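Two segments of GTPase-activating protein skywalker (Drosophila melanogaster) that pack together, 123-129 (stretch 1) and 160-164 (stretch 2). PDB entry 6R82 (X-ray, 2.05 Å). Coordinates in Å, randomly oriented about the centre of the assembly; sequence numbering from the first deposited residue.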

# COMPACT_ATOMS: atom_id res chain seq x y z
N HIS A 123 13.48 -1.88 -16.71
CA HIS A 123 13.22 -2.68 -15.51
C HIS A 123 12.94 -1.80 -14.30
O HIS A 123 12.13 -2.16 -13.44
N SER A 124 13.61 -0.65 -14.22
CA SER A 124 13.53 0.22 -13.06
C SER A 124 12.24 1.03 -12.99
O SER A 124 12.03 1.75 -12.02
N SER A 125 11.38 0.96 -14.00
CA SER A 125 10.06 1.57 -13.91
C SER A 125 8.97 0.54 -13.64
O SER A 125 7.78 0.85 -13.80
N GLU A 126 9.34 -0.68 -13.22
CA GLU A 126 8.42 -1.79 -12.98
C GLU A 126 8.64 -2.41 -11.60
O GLU A 126 8.63 -3.63 -11.45
N LEU A 127 8.83 -1.58 -10.58
CA LEU A 127 9.21 -2.02 -9.24
C LEU A 127 8.08 -1.65 -8.28
O LEU A 127 7.98 -0.51 -7.84
N PHE A 128 7.25 -2.64 -7.92
CA PHE A 128 5.98 -2.37 -7.26
C PHE A 128 6.03 -2.56 -5.74
O PHE A 128 5.79 -1.61 -5.00
N MET A 129 6.34 -3.77 -5.28
CA MET A 129 6.29 -4.11 -3.86
C MET A 129 7.57 -4.84 -3.47
O MET A 129 8.11 -5.62 -4.25
N CYS A 160 9.58 8.13 -7.04
CA CYS A 160 10.10 6.90 -7.63
C CYS A 160 9.73 6.87 -9.10
O CYS A 160 8.78 7.52 -9.54
N LYS A 161 10.49 6.09 -9.87
CA LYS A 161 10.28 6.03 -11.31
C LYS A 161 9.17 5.07 -11.73
O LYS A 161 8.69 5.17 -12.87
N THR A 162 8.78 4.13 -10.88
CA THR A 162 7.67 3.26 -11.26
C THR A 162 6.36 4.04 -11.32
O THR A 162 5.53 3.79 -12.20
N PHE A 163 6.18 5.03 -10.44
CA PHE A 163 4.94 5.78 -10.37
C PHE A 163 5.08 7.27 -10.66
O PHE A 163 4.05 7.96 -10.74
N ASN A 164 6.30 7.79 -10.81
CA ASN A 164 6.56 9.20 -11.12
C ASN A 164 5.77 10.15 -10.22
O ASN A 164 5.16 11.12 -10.68

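When two mostly irregular segments pack with no strand pairing between them, a single short polar side chain can satisfy a backbone amide of the other segment. The contact between residues 123-129 and 160-164 of skywalker, 327 Å² of buried surface summed over both sides, is a compact example. Its centre is T162, which is buried and contributes the largest covered area of any residue here. The two backbones come closest at this point, with the CA atoms of S125 and T162 only 3.9 Å apart.

With chi1 in the m well at -68°, T162 places OG1 close to the backbone of S125, E126 and L127. There OG1 accepts a hydrogen bond from the backbone N of L127, at 2.8 Å from N to OG1 and with an N-H...acceptor angle of 161°, a nearly straight geometry. Beside this bond, CB of L127, whose side chain is m,t, sits 3.6 Å from T162 OG1. The same hydroxyl is also hydrogen-bonded elsewhere in the structure. Proximity alone does not make a partner: E126 N lies 3.4 Å from T162 OG1, but the angle is poor, and this amide is instead satisfied within its own stretch by the carbonyl O of H123, at 3.2 Å from N to O. Likewise S125 O, 3.5 Å from T162 OG1, is not its hydrogen-bond partner; that carbonyl receives a CA-H...O contact, with T162 CA 3.5 Å from S125 O.

At the more exposed margin, K161 points its CA-to-CB bond toward the other stretch and bends through m, t, p and m rotamers. The curled chain delivers NZ to the hydroxyl of S124, itself in the p rotamer. The resulting hydrogen bond, donated by K161 NZ to S124 OG, is very short at 2.3 Å, a separation that calls for caution in reading the positions of these atoms. S125, also p, has its OG hydrogen-bonded to a residue adjoining one of the stretches.

Apolar packing completes the contact. The methyl CG2 of T162 lies 3.5 Å from CE1 of F128. F128 and F163 both have chi1 in the m well and start sideways, yet their ring ends come nearer the opposing stretch. They meet where F163 CZ approaches the edge of the F128 ring, 3.8 Å from F128 CD1. Within stretch 2, the backbone N of F163 donates a weak hydrogen bond to C160 SG at 3.5 Å, with C160 in the p rotamer.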

# COMPACT_ATOMS: atom_id res chain seq x y z
CB HIS A 123 14.41 -3.59 -15.22
CG HIS A 123 14.31 -4.95 -15.84
ND1 HIS A 123 13.76 -5.16 -17.09
CD2 HIS A 123 14.71 -6.17 -15.40
CE1 HIS A 123 13.82 -6.45 -17.38
NE2 HIS A 123 14.39 -7.08 -16.37
CB SER A 124 14.72 1.18 -13.04
OG SER A 124 14.46 2.26 -13.92
CB SER A 125 9.75 2.38 -15.17
OG SER A 125 9.79 1.55 -16.33
CB GLU A 126 8.57 -2.86 -14.05
CG GLU A 126 8.06 -2.49 -15.41
CD GLU A 126 8.21 -3.62 -16.41
OE1 GLU A 126 7.19 -4.11 -16.93
OE2 GLU A 126 9.37 -4.02 -16.66
CB LEU A 127 10.52 -1.38 -8.79
CG LEU A 127 11.76 -1.56 -9.68
CD1 LEU A 127 12.98 -0.85 -9.05
CD2 LEU A 127 12.06 -3.04 -9.89
CB PHE A 128 4.90 -3.26 -7.89
CG PHE A 128 4.72 -3.00 -9.36
CD1 PHE A 128 4.35 -1.74 -9.82
CD2 PHE A 128 4.96 -4.00 -10.29
CE1 PHE A 128 4.22 -1.49 -11.18
CE2 PHE A 128 4.82 -3.75 -11.65
CZ PHE A 128 4.44 -2.49 -12.09
CB MET A 129 5.08 -5.03 -3.53
CG MET A 129 3.69 -4.52 -4.01
SD MET A 129 2.42 -5.83 -4.04
CE MET A 129 2.26 -6.18 -2.29
CB CYS A 160 9.56 5.66 -6.90
SG CYS A 160 7.89 5.15 -7.42
CB LYS A 161 11.57 5.61 -12.02
CG LYS A 161 12.45 6.79 -12.37
CD LYS A 161 13.74 6.36 -13.03
CE LYS A 161 13.51 5.66 -14.36
NZ LYS A 161 13.22 4.20 -14.23
CB THR A 162 7.60 2.07 -10.29
OG1 THR A 162 8.76 1.24 -10.48
CG2 THR A 162 6.35 1.23 -10.56
CB PHE A 163 4.30 5.59 -8.99
CG PHE A 163 3.87 4.18 -8.73
CD1 PHE A 163 2.89 3.60 -9.53
CD2 PHE A 163 4.47 3.42 -7.74
CE1 PHE A 163 2.49 2.28 -9.32
CE2 PHE A 163 4.07 2.11 -7.51
CZ PHE A 163 3.08 1.54 -8.30
CB ASN A 164 6.27 9.51 -12.59
CG ASN A 164 7.03 10.73 -13.09
OD1 ASN A 164 6.60 11.87 -12.86
ND2 ASN A 164 8.16 10.50 -13.74